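Protein-glutamine gamma-glutamyltransferase 2 (Pagrus major, PDB 1G0D) catalyses, with calcium as cofactor, the joining of peptide-bound glutamine to lysine side chains or other primary amines, and probably also binds GTP. Local coordinates at residues N305-L316 and A396-K405. Numbering follows the deposited sequence.
Sequences NLSVDFLLNERL and ADTIYWIVQK
Trp401 and Asp309 meet on one face of a parallel strand pair, 307-312 against 397-403, where the indole NE1 donates to Asp309 OD1 at 2.9 Å. The bond is bent, 143° at the hydrogen, and reaches the carboxylate on its anti side, out of the carboxylate plane. Leu311 CD2 packs on Val403 CG2 at 3.7 Å and, less closely, on Trp401 CB. Arg409 adds a cation-pi contact to the indole. A leucine at Trp401 would probably leave Asp309 OD1 without its indole donor and Arg409 without a ring to rest on. On the other face Phe310 and Tyr400 point the same way, their planes 44° apart; Phe310 CB sits over the Tyr400 ring, 4.0 Å from its centroid. Past the first strand, Glu314 CG lies against Ile402 CG2, and the bend at chi2 (113°) turns the carboxylate across Gln404, OE1 3.8 Å from its CB, to a salt bridge between OE2 and Lys405 NZ (3.0 Å), weak as a hydrogen bond. Asp397, which opens 397-403 and is salt-bridged to Arg459, probably binds calcium. Seven backbone hydrogen bonds set the register of edge strand 307-312; side chains reinforce it on each face, and the exposed ion pair ties the following turn to the end of 397-403.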
ATOM      1  N   ASN A 305      -2.464   7.287  21.816  1.00 18.61           N
ATOM      2  CA  ASN A 305      -3.022   8.268  22.736  1.00 19.95           C
ATOM      3  C   ASN A 305      -3.777   9.390  22.072  1.00 16.58           C
ATOM      4  O   ASN A 305      -3.244  10.104  21.248  1.00 15.61           O
ATOM      5  CB  ASN A 305      -1.927   8.843  23.587  1.00 27.67           C
ATOM      6  CG  ASN A 305      -1.512   7.898  24.626  1.00 34.57           C
ATOM      7  OD1 ASN A 305      -2.155   7.801  25.663  1.00 39.85           O
ATOM      8  ND2 ASN A 305      -0.449   7.145  24.356  1.00 43.64           N
ATOM      9  N   LEU A 306      -5.019   9.579  22.475  1.00 20.05           N
ATOM     10  CA  LEU A 306      -5.860  10.593  21.855  1.00 22.27           C
ATOM     11  C   LEU A 306      -5.587  12.010  22.336  1.00 24.76           C
ATOM     12  O   LEU A 306      -6.156  12.975  21.811  1.00 27.94           O
ATOM     13  CB  LEU A 306      -7.336  10.219  22.063  1.00 18.96           C
ATOM     14  CG  LEU A 306      -8.095   9.293  21.094  1.00 20.28           C
ATOM     15  CD1 LEU A 306      -7.171   8.596  20.134  1.00 13.69           C
ATOM     16  CD2 LEU A 306      -8.864   8.271  21.883  1.00 17.18           C
ATOM     17  N   SER A 307      -4.695  12.122  23.315  1.00 27.26           N
ATOM     18  CA  SER A 307      -4.328  13.412  23.901  1.00 27.58           C
ATOM     19  C   SER A 307      -2.859  13.563  24.174  1.00 27.75           C
ATOM     20  O   SER A 307      -2.279  12.879  25.023  1.00 29.64           O
ATOM     21  CB  SER A 307      -5.051  13.635  25.206  1.00 25.40           C
ATOM     22  OG  SER A 307      -6.155  14.460  24.961  1.00 32.15           O
ATOM     23  N   VAL A 308      -2.251  14.471  23.443  1.00 26.88           N
ATOM     24  CA  VAL A 308      -0.851  14.728  23.623  1.00 28.38           C
ATOM     25  C   VAL A 308      -0.612  16.235  23.743  1.00 27.23           C
ATOM     26  O   VAL A 308      -1.146  17.043  22.975  1.00 28.60           O
ATOM     27  CB  VAL A 308      -0.042  14.120  22.419  1.00 30.33           C
ATOM     28  CG1 VAL A 308       1.406  14.626  22.408  1.00 28.66           C
ATOM     29  CG2 VAL A 308      -0.108  12.586  22.491  1.00 31.13           C
ATOM     30  N   ASP A 309       0.138  16.616  24.757  1.00 24.55           N
ATOM     31  CA  ASP A 309       0.494  17.997  24.905  1.00 23.88           C
ATOM     32  C   ASP A 309       1.966  17.979  24.491  1.00 22.95           C
ATOM     33  O   ASP A 309       2.762  17.194  24.984  1.00 24.51           O
ATOM     34  CB  ASP A 309       0.235  18.426  26.340  1.00 25.29           C
ATOM     35  CG  ASP A 309      -1.267  18.479  26.653  1.00 28.04           C
ATOM     36  OD1 ASP A 309      -1.969  19.336  26.081  1.00 29.16           O
ATOM     37  OD2 ASP A 309      -1.767  17.661  27.451  1.00 34.14           O
ATOM     38  N   PHE A 310       2.295  18.809  23.521  1.00 21.05           N
ATOM     39  CA  PHE A 310       3.621  18.872  22.968  1.00 20.68           C
ATOM     40  C   PHE A 310       4.334  20.103  23.485  1.00 24.15           C
ATOM     41  O   PHE A 310       4.001  21.215  23.082  1.00 26.35           O
ATOM     42  CB  PHE A 310       3.491  18.944  21.456  1.00 20.55           C
ATOM     43  CG  PHE A 310       4.726  18.564  20.724  1.00 22.08           C
ATOM     44  CD1 PHE A 310       4.893  17.282  20.254  1.00 22.50           C
ATOM     45  CD2 PHE A 310       5.737  19.491  20.507  1.00 21.44           C
ATOM     46  CE1 PHE A 310       6.056  16.928  19.575  1.00 22.66           C
ATOM     47  CE2 PHE A 310       6.888  19.142  19.833  1.00 17.39           C
ATOM     48  CZ  PHE A 310       7.048  17.857  19.366  1.00 21.07           C
ATOM     49  N   LEU A 311       5.324  19.897  24.361  1.00 26.59           N
ATOM     50  CA  LEU A 311       6.116  20.980  24.968  1.00 22.63           C
ATOM     51  C   LEU A 311       7.306  21.468  24.154  1.00 23.07           C
ATOM     52  O   LEU A 311       8.223  20.719  23.804  1.00 24.53           O
ATOM     53  CB  LEU A 311       6.616  20.549  26.333  1.00 22.82           C
ATOM     54  CG  LEU A 311       5.570  19.861  27.194  1.00 22.08           C
ATOM     55  CD1 LEU A 311       6.173  19.573  28.553  1.00 23.01           C
ATOM     56  CD2 LEU A 311       4.344  20.753  27.313  1.00 21.74           C
ATOM     57  N   LEU A 312       7.277  22.757  23.884  1.00 23.54           N
ATOM     58  CA  LEU A 312       8.292  23.444  23.126  1.00 21.44           C
ATOM     59  C   LEU A 312       8.894  24.491  24.064  1.00 22.53           C
ATOM     60  O   LEU A 312       8.333  24.796  25.103  1.00 24.79           O
ATOM     61  CB  LEU A 312       7.606  24.133  21.945  1.00 22.54           C
ATOM     62  CG  LEU A 312       7.618  23.546  20.524  1.00 24.20           C
ATOM     63  CD1 LEU A 312       7.816  22.074  20.583  1.00 20.62           C
ATOM     64  CD2 LEU A 312       6.332  23.915  19.799  1.00 20.23           C
ATOM     65  N   ASN A 313      10.039  25.040  23.727  1.00 24.29           N
ATOM     66  CA  ASN A 313      10.584  26.063  24.579  1.00 28.14           C
ATOM     67  C   ASN A 313      10.215  27.358  23.893  1.00 34.08           C
ATOM     68  O   ASN A 313       9.483  27.347  22.902  1.00 35.85           O
ATOM     69  CB  ASN A 313      12.087  25.930  24.688  1.00 28.36           C
ATOM     70  CG  ASN A 313      12.773  26.026  23.358  1.00 32.15           C
ATOM     71  OD1 ASN A 313      12.244  26.582  22.393  1.00 33.38           O
ATOM     72  ND2 ASN A 313      13.971  25.465  23.289  1.00 36.43           N
ATOM     73  N   GLU A 314      10.720  28.474  24.411  1.00 39.53           N
ATOM     74  CA  GLU A 314      10.428  29.778  23.822  1.00 42.69           C
ATOM     75  C   GLU A 314      11.092  29.937  22.447  1.00 42.23           C
ATOM     76  O   GLU A 314      10.656  30.756  21.623  1.00 45.57           O
ATOM     77  CB  GLU A 314      10.874  30.905  24.766  1.00 48.75           C
ATOM     78  CG  GLU A 314      10.017  31.083  26.028  1.00 56.57           C
ATOM     79  CD  GLU A 314      10.780  30.722  27.289  1.00 59.83           C
ATOM     80  OE1 GLU A 314      10.940  31.599  28.175  1.00 57.99           O
ATOM     81  OE2 GLU A 314      11.223  29.549  27.378  1.00 65.57           O
ATOM     82  N   ARG A 315      12.141  29.162  22.190  1.00 37.98           N
ATOM     83  CA  ARG A 315      12.805  29.228  20.893  1.00 35.81           C
ATOM     84  C   ARG A 315      12.093  28.359  19.880  1.00 33.46           C
ATOM     85  O   ARG A 315      12.632  28.091  18.814  1.00 27.59           O
ATOM     86  CB  ARG A 315      14.245  28.767  21.003  1.00 38.41           C
ATOM     87  CG  ARG A 315      14.976  29.469  22.092  1.00 46.27           C
ATOM     88  CD  ARG A 315      16.413  29.064  22.104  1.00 51.96           C
ATOM     89  NE  ARG A 315      17.169  29.795  21.104  1.00 57.21           N
ATOM     90  CZ  ARG A 315      17.698  29.224  20.033  1.00 61.38           C
ATOM     91  NH1 ARG A 315      18.380  29.947  19.154  1.00 66.01           N
ATOM     92  NH2 ARG A 315      17.535  27.923  19.842  1.00 63.35           N
ATOM     93  N   LEU A 316      10.888  27.902  20.233  1.00 32.76           N
ATOM     94  CA  LEU A 316      10.103  27.073  19.342  1.00 31.24           C
ATOM     95  C   LEU A 316      10.713  25.705  19.159  1.00 30.74           C
ATOM     96  O   LEU A 316      10.703  25.165  18.053  1.00 29.66           O
ATOM     97  CB  LEU A 316      10.016  27.723  17.966  1.00 35.87           C
ATOM     98  CG  LEU A 316       8.829  28.629  17.691  1.00 38.83           C
ATOM     99  CD1 LEU A 316       7.880  27.920  16.731  1.00 34.32           C
ATOM    100  CD2 LEU A 316       8.168  29.007  19.031  1.00 40.09           C
ATOM    101  N   ALA A 396      -6.180  11.693  16.822  1.00 24.34           N
ATOM    102  CA  ALA A 396      -5.388  12.183  17.968  1.00 24.80           C
ATOM    103  C   ALA A 396      -5.310  13.700  18.117  1.00 26.73           C
ATOM    104  O   ALA A 396      -5.119  14.397  17.126  1.00 27.63           O
ATOM    105  CB  ALA A 396      -3.953  11.603  17.916  1.00 19.01           C
ATOM    106  N   ASP A 397      -5.429  14.210  19.353  1.00 27.45           N
ATOM    107  CA  ASP A 397      -5.344  15.666  19.604  1.00 26.73           C
ATOM    108  C   ASP A 397      -4.029  16.086  20.218  1.00 27.03           C
ATOM    109  O   ASP A 397      -3.797  15.801  21.384  1.00 29.01           O
ATOM    110  CB  ASP A 397      -6.444  16.150  20.559  1.00 25.96           C
ATOM    111  CG  ASP A 397      -6.621  17.679  20.534  1.00 26.96           C
ATOM    112  OD1 ASP A 397      -6.537  18.285  19.452  1.00 24.43           O
ATOM    113  OD2 ASP A 397      -6.852  18.289  21.594  1.00 27.47           O
ATOM    114  N   THR A 398      -3.182  16.756  19.434  1.00 27.67           N
ATOM    115  CA  THR A 398      -1.891  17.268  19.901  1.00 27.22           C
ATOM    116  C   THR A 398      -2.004  18.787  20.112  1.00 27.11           C
ATOM    117  O   THR A 398      -2.315  19.549  19.186  1.00 24.95           O
ATOM    118  CB  THR A 398      -0.709  16.985  18.882  1.00 27.22           C
ATOM    119  OG1 THR A 398       0.052  15.846  19.307  1.00 36.74           O
ATOM    120  CG2 THR A 398       0.267  18.126  18.838  1.00 25.58           C
ATOM    121  N   ILE A 399      -1.773  19.219  21.344  1.00 25.85           N
ATOM    122  CA  ILE A 399      -1.807  20.630  21.660  1.00 22.64           C
ATOM    123  C   ILE A 399      -0.381  21.072  22.007  1.00 24.11           C
ATOM    124  O   ILE A 399       0.207  20.532  22.932  1.00 27.25           O
ATOM    125  CB  ILE A 399      -2.711  20.865  22.847  1.00 19.78           C
ATOM    126  CG1 ILE A 399      -4.145  20.535  22.442  1.00 17.09           C
ATOM    127  CG2 ILE A 399      -2.561  22.303  23.345  1.00 19.24           C
ATOM    128  CD1 ILE A 399      -5.121  20.511  23.607  1.00 17.27           C
ATOM    129  N   TYR A 400       0.178  22.032  21.272  1.00 23.04           N
ATOM    130  CA  TYR A 400       1.537  22.522  21.548  1.00 24.95           C
ATOM    131  C   TYR A 400       1.597  23.570  22.661  1.00 23.76           C
ATOM    132  O   TYR A 400       0.701  24.394  22.773  1.00 25.75           O
ATOM    133  CB  TYR A 400       2.107  23.168  20.320  1.00 30.64           C
ATOM    134  CG  TYR A 400       2.621  22.201  19.309  1.00 39.01           C
ATOM    135  CD1 TYR A 400       1.747  21.555  18.423  1.00 38.75           C
ATOM    136  CD2 TYR A 400       3.997  22.026  19.142  1.00 42.00           C
ATOM    137  CE1 TYR A 400       2.243  20.772  17.374  1.00 43.23           C
ATOM    138  CE2 TYR A 400       4.510  21.253  18.104  1.00 46.54           C
ATOM    139  CZ  TYR A 400       3.635  20.633  17.211  1.00 47.39           C
ATOM    140  OH  TYR A 400       4.177  19.962  16.124  1.00 48.81           O
ATOM    141  N   TRP A 401       2.653  23.559  23.469  1.00 21.17           N
ATOM    142  CA  TRP A 401       2.780  24.542  24.545  1.00 19.12           C
ATOM    143  C   TRP A 401       4.166  25.147  24.661  1.00 22.60           C
ATOM    144  O   TRP A 401       5.173  24.467  24.451  1.00 22.89           O
ATOM    145  CB  TRP A 401       2.447  23.924  25.889  1.00 15.74           C
ATOM    146  CG  TRP A 401       1.115  23.278  25.946  1.00 18.30           C
ATOM    147  CD1 TRP A 401       0.759  22.079  25.395  1.00 17.70           C
ATOM    148  CD2 TRP A 401      -0.045  23.766  26.627  1.00 16.70           C
ATOM    149  NE1 TRP A 401      -0.552  21.795  25.694  1.00 18.56           N
ATOM    150  CE2 TRP A 401      -1.066  22.821  26.453  1.00 17.82           C
ATOM    151  CE3 TRP A 401      -0.321  24.918  27.371  1.00 18.81           C
ATOM    152  CZ2 TRP A 401      -2.328  22.987  26.988  1.00 21.16           C
ATOM    153  CZ3 TRP A 401      -1.577  25.076  27.907  1.00 15.13           C
ATOM    154  CH2 TRP A 401      -2.561  24.125  27.714  1.00 19.99           C
ATOM    155  N   ILE A 402       4.211  26.442  24.975  1.00 24.78           N
ATOM    156  CA  ILE A 402       5.473  27.136  25.208  1.00 26.16           C
ATOM    157  C   ILE A 402       5.640  27.069  26.729  1.00 28.22           C
ATOM    158  O   ILE A 402       4.909  27.724  27.483  1.00 31.95           O
ATOM    159  CB  ILE A 402       5.415  28.637  24.829  1.00 24.96           C
ATOM    160  CG1 ILE A 402       5.141  28.804  23.320  1.00 23.05           C
ATOM    161  CG2 ILE A 402       6.672  29.326  25.337  1.00 17.95           C
ATOM    162  CD1 ILE A 402       6.337  29.125  22.463  1.00 20.66           C
ATOM    163  N   VAL A 403       6.553  26.244  27.202  1.00 26.93           N
ATOM    164  CA  VAL A 403       6.767  26.174  28.633  1.00 28.53           C
ATOM    165  C   VAL A 403       7.998  27.001  28.936  1.00 31.12           C
ATOM    166  O   VAL A 403       9.080  26.738  28.394  1.00 30.67           O
ATOM    167  CB  VAL A 403       7.030  24.737  29.105  1.00 27.58           C
ATOM    168  CG1 VAL A 403       7.116  24.734  30.608  1.00 22.56           C
ATOM    169  CG2 VAL A 403       5.912  23.790  28.604  1.00 28.73           C
ATOM    170  N   GLN A 404       7.832  28.011  29.789  1.00 33.77           N
ATOM    171  CA  GLN A 404       8.932  28.887  30.168  1.00 32.66           C
ATOM    172  C   GLN A 404       9.827  28.259  31.233  1.00 32.33           C
ATOM    173  O   GLN A 404       9.455  27.264  31.857  1.00 30.80           O
ATOM    174  CB  GLN A 404       8.364  30.211  30.660  1.00 36.42           C
ATOM    175  CG  GLN A 404       7.430  30.893  29.649  1.00 42.44           C
ATOM    176  CD  GLN A 404       6.595  31.999  30.290  1.00 48.03           C
ATOM    177  OE1 GLN A 404       5.397  32.124  30.029  1.00 49.69           O
ATOM    178  NE2 GLN A 404       7.229  32.803  31.150  1.00 51.02           N
ATOM    179  N   LYS A 405      11.009  28.846  31.432  1.00 32.98           N
ATOM    180  CA  LYS A 405      11.980  28.336  32.398  1.00 33.64           C
ATOM    181  C   LYS A 405      11.449  28.370  33.826  1.00 30.79           C
ATOM    182  O   LYS A 405      12.045  27.787  34.746  1.00 30.76           O
ATOM    183  CB  LYS A 405      13.297  29.116  32.296  1.00 37.41           C
ATOM    184  CG  LYS A 405      14.001  29.017  30.931  1.00 41.98           C
ATOM    185  CD  LYS A 405      13.800  27.632  30.268  1.00 49.70           C
ATOM    186  CE  LYS A 405      13.025  27.666  28.915  1.00 48.63           C
ATOM    187  NZ  LYS A 405      11.677  27.024  29.008  1.00 44.11           N
TER